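Long-range contact in uncharacterized protein ycf41 (Synechococcus elongatus PCC 6301, PDB 3KOJ), which probably binds single-stranded DNA, carrying an SSB-family domain of the OB-fold clan: residues B[55-67]-B[97-108]. The protein carries 1 engineered substitution. Residues are numbered along the deposited sequence; the frame is centred on the assembly and turned at random.
Sequences LKVVGWGAVAQEL and KQTELTVTRVHH
Strands 55-60 and 100-103 run parallel, their axes 4.7 Å apart, joined by three backbone hydrogen bonds: Leu101 N to Lys56 O, Val58 N to Leu101 O at 2.9 Å, and Val103 N to Val58 O. Water extends the pairing at both ends, bridging Lys56 N to Thr99 O and Trp60 N to Val103 O. On the face carrying Lys56 and Val58, the extended chain of Lys56 runs alongside Glu100, and its NZ forms a salt bridge with Glu100 OE2 at 3.6 Å; Arg84 takes the other oxygen, OE1, which also touches Val58 CG2. Glu100 CG sits between its backbone N and carbonyl carbon (chi1 79°), which brings one carboxylate oxygen to each cation. On the opposite face, Leu55 CD2 meets Leu101 CB at 4.0 Å, within a hydrophobic interior that Leu79 and Leu16 help fill.

Beyond Gly61, the N-cap of helix 62-70, Val63 turns CG2 onto Val103 CG1 and the Thr104 carbonyl, while Leu67 CD2 reaches Val106 CG1 at 4.0 Å. Glu66 stretches out, CG anti to the backbone N (chi1 179°), past Val106 CG1 to His108. There His108 NE2 donates to the anti side of Glu66 OE2 at 3.1 Å, a bent bond (142°) near the imidazole plane but tilted out of the carboxylate plane; Val106 CG2 sits over one ring face, toward its rim. A water links Glu66 OE1 to Val106 N. With an alanine in place of Glu66, His108 NE2 and this water would probably lose their carboxylate partner, and the ring would turn more freely. Parallel pairing of strands 53-60 and 100-103, the third and fifth of the OB fold, closes the barrel, and helix 62-70, following the third, packs at its end.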
# COMPACT_ATOMS: atom_id res chain seq x y z
N LEU B 55 -0.50 15.74 10.13
CA LEU B 55 -1.70 14.92 10.17
C LEU B 55 -2.02 14.36 11.55
O LEU B 55 -1.13 13.87 12.25
CB LEU B 55 -1.51 13.78 9.17
CG LEU B 55 -2.56 12.68 9.01
CD1 LEU B 55 -3.86 13.28 8.48
CD2 LEU B 55 -2.02 11.62 8.06
N LYS B 56 -3.28 14.44 11.92
CA LYS B 56 -3.72 13.91 13.20
C LYS B 56 -3.77 12.39 13.03
O LYS B 56 -4.29 11.88 12.04
CB LYS B 56 -5.10 14.43 13.56
CG LYS B 56 -5.66 13.85 14.85
CD LYS B 56 -7.03 14.42 15.17
CE LYS B 56 -7.64 13.78 16.40
NZ LYS B 56 -8.99 14.34 16.71
N VAL B 57 -3.22 11.68 14.01
CA VAL B 57 -3.19 10.22 13.97
C VAL B 57 -3.88 9.69 15.22
O VAL B 57 -3.61 10.15 16.32
CB VAL B 57 -1.73 9.74 13.92
CG1 VAL B 57 -1.65 8.23 14.05
CG2 VAL B 57 -1.09 10.19 12.61
N VAL B 58 -4.77 8.72 15.04
CA VAL B 58 -5.51 8.16 16.17
C VAL B 58 -5.46 6.63 16.19
O VAL B 58 -5.67 5.98 15.16
CB VAL B 58 -6.99 8.59 16.13
CG1 VAL B 58 -7.72 8.07 17.36
CG2 VAL B 58 -7.08 10.12 16.05
N GLY B 59 -5.20 6.07 17.36
CA GLY B 59 -5.14 4.63 17.51
C GLY B 59 -6.09 4.17 18.60
O GLY B 59 -6.24 4.83 19.63
N TRP B 60 -6.75 3.03 18.37
CA TRP B 60 -7.69 2.50 19.36
C TRP B 60 -7.24 1.14 19.89
O TRP B 60 -6.59 0.37 19.18
CB TRP B 60 -9.09 2.35 18.74
CG TRP B 60 -9.67 3.61 18.20
CD1 TRP B 60 -9.26 4.31 17.10
CD2 TRP B 60 -10.78 4.34 18.74
NE1 TRP B 60 -10.04 5.42 16.92
CE2 TRP B 60 -10.99 5.46 17.91
CE3 TRP B 60 -11.63 4.15 19.84
CZ2 TRP B 60 -12.00 6.40 18.15
CZ3 TRP B 60 -12.64 5.08 20.08
CH2 TRP B 60 -12.81 6.19 19.23
N GLY B 61 -7.59 0.86 21.14
CA GLY B 61 -7.24 -0.41 21.74
C GLY B 61 -5.76 -0.64 21.97
O GLY B 61 -5.04 0.25 22.42
N ALA B 62 -5.30 -1.85 21.65
CA ALA B 62 -3.91 -2.22 21.84
C ALA B 62 -2.93 -1.29 21.15
O ALA B 62 -1.87 -0.97 21.69
CB ALA B 62 -3.69 -3.65 21.36
N VAL B 63 -3.27 -0.84 19.94
CA VAL B 63 -2.36 0.04 19.22
C VAL B 63 -2.25 1.40 19.91
O VAL B 63 -1.23 2.08 19.80
CB VAL B 63 -2.79 0.21 17.74
CG1 VAL B 63 -3.93 1.19 17.62
CG2 VAL B 63 -1.59 0.65 16.91
N ALA B 64 -3.29 1.79 20.64
CA ALA B 64 -3.27 3.06 21.37
C ALA B 64 -2.21 3.00 22.46
O ALA B 64 -1.43 3.94 22.65
CB ALA B 64 -4.64 3.34 21.99
N GLN B 65 -2.16 1.88 23.18
CA GLN B 65 -1.19 1.71 24.25
C GLN B 65 0.24 1.67 23.70
O GLN B 65 1.18 2.16 24.33
CB GLN B 65 -1.49 0.43 25.03
CG GLN B 65 -2.93 0.39 25.55
CD GLN B 65 -3.26 -0.90 26.28
OE1 GLN B 65 -2.87 -1.99 25.85
NE2 GLN B 65 -4.01 -0.79 27.37
N GLU B 66 0.39 1.10 22.51
CA GLU B 66 1.69 0.99 21.85
C GLU B 66 2.20 2.38 21.43
O GLU B 66 3.38 2.68 21.57
CB GLU B 66 1.57 0.07 20.64
CG GLU B 66 2.86 -0.11 19.85
CD GLU B 66 2.70 -1.11 18.72
OE1 GLU B 66 1.59 -1.64 18.55
OE2 GLU B 66 3.69 -1.35 18.00
N LEU B 67 1.30 3.21 20.92
CA LEU B 67 1.67 4.56 20.50
C LEU B 67 2.17 5.38 21.68
O LEU B 67 3.26 5.96 21.63
CB LEU B 67 0.47 5.27 19.86
CG LEU B 67 -0.02 4.75 18.50
CD1 LEU B 67 -1.26 5.52 18.06
CD2 LEU B 67 1.10 4.90 17.48
N LYS B 97 -14.24 20.32 8.80
CA LYS B 97 -13.75 19.06 8.24
C LYS B 97 -12.31 18.81 8.66
O LYS B 97 -11.41 19.57 8.30
CB LYS B 97 -13.86 19.08 6.72
N GLN B 98 -12.09 17.74 9.41
CA GLN B 98 -10.75 17.40 9.88
C GLN B 98 -10.30 16.04 9.36
O GLN B 98 -11.03 15.05 9.44
CB GLN B 98 -10.70 17.41 11.40
N THR B 99 -9.08 15.99 8.84
CA THR B 99 -8.51 14.75 8.31
C THR B 99 -7.73 14.03 9.39
O THR B 99 -7.15 14.65 10.28
CB THR B 99 -7.55 15.04 7.14
OG1 THR B 99 -8.26 15.70 6.08
CG2 THR B 99 -6.96 13.74 6.60
N GLU B 100 -7.71 12.70 9.32
CA GLU B 100 -6.95 11.94 10.28
C GLU B 100 -6.73 10.52 9.80
O GLU B 100 -7.48 10.00 8.97
CB GLU B 100 -7.62 11.97 11.66
CG GLU B 100 -8.79 11.03 11.87
CD GLU B 100 -9.46 11.24 13.22
OE1 GLU B 100 -10.07 10.29 13.74
OE2 GLU B 100 -9.38 12.37 13.76
N LEU B 101 -5.67 9.91 10.30
CA LEU B 101 -5.32 8.55 9.95
C LEU B 101 -5.65 7.68 11.16
O LEU B 101 -5.10 7.89 12.24
CB LEU B 101 -3.83 8.44 9.64
CG LEU B 101 -3.31 7.05 9.25
CD1 LEU B 101 -3.81 6.68 7.86
CD2 LEU B 101 -1.78 7.04 9.27
N THR B 102 -6.56 6.73 10.98
CA THR B 102 -6.91 5.83 12.06
C THR B 102 -5.93 4.67 11.89
O THR B 102 -6.06 3.86 10.97
CB THR B 102 -8.35 5.34 11.94
OG1 THR B 102 -9.22 6.47 11.86
CG2 THR B 102 -8.72 4.50 13.15
N VAL B 103 -4.95 4.62 12.77
CA VAL B 103 -3.89 3.62 12.71
C VAL B 103 -4.24 2.19 13.08
O VAL B 103 -4.95 1.94 14.06
CB VAL B 103 -2.70 4.07 13.57
CG1 VAL B 103 -1.63 2.99 13.63
CG2 VAL B 103 -2.12 5.34 13.00
N THR B 104 -3.73 1.25 12.29
CA THR B 104 -3.93 -0.18 12.54
C THR B 104 -2.63 -0.74 13.12
O THR B 104 -2.64 -1.52 14.07
CB THR B 104 -4.24 -0.95 11.24
OG1 THR B 104 -5.36 -0.36 10.58
CG2 THR B 104 -4.54 -2.41 11.54
N ARG B 105 -1.51 -0.33 12.53
CA ARG B 105 -0.20 -0.79 12.95
C ARG B 105 0.84 0.31 12.83
O ARG B 105 0.69 1.23 12.03
CB ARG B 105 0.26 -1.97 12.08
CG ARG B 105 -0.68 -3.16 12.10
CD ARG B 105 -0.19 -4.27 11.18
NE ARG B 105 -1.10 -5.41 11.21
CZ ARG B 105 -2.18 -5.54 10.44
NH1 ARG B 105 -2.48 -4.61 9.55
NH2 ARG B 105 -2.95 -6.61 10.58
N VAL B 106 1.91 0.20 13.62
CA VAL B 106 2.99 1.17 13.59
C VAL B 106 4.33 0.46 13.70
O VAL B 106 4.47 -0.53 14.42
CB VAL B 106 2.86 2.18 14.77
CG1 VAL B 106 2.67 1.44 16.09
CG2 VAL B 106 4.10 3.07 14.84
N HIS B 107 5.32 0.94 12.95
CA HIS B 107 6.66 0.38 13.01
C HIS B 107 7.53 1.47 13.62
O HIS B 107 7.68 2.55 13.05
CB HIS B 107 7.20 0.05 11.62
CG HIS B 107 8.62 -0.44 11.63
ND1 HIS B 107 8.96 -1.75 11.90
CD2 HIS B 107 9.78 0.22 11.43
CE1 HIS B 107 10.27 -1.88 11.86
NE2 HIS B 107 10.80 -0.70 11.58
N HIS B 108 8.10 1.18 14.79
CA HIS B 108 8.93 2.14 15.50
C HIS B 108 10.40 2.04 15.09
O HIS B 108 10.82 0.95 14.66
CB HIS B 108 8.82 1.89 17.01
CG HIS B 108 7.41 1.78 17.49
ND1 HIS B 108 6.64 2.89 17.79
CD2 HIS B 108 6.63 0.70 17.73
CE1 HIS B 108 5.44 2.49 18.19
NE2 HIS B 108 5.41 1.17 18.16
OXT HIS B 108 11.12 3.05 15.24
O HOH W 1 -5.03 16.31 10.57
O HOH W 2 -7.02 1.92 15.80
O HOH W 3 1.70 -2.05 15.65
O HOH W 4 3.97 -2.76 15.29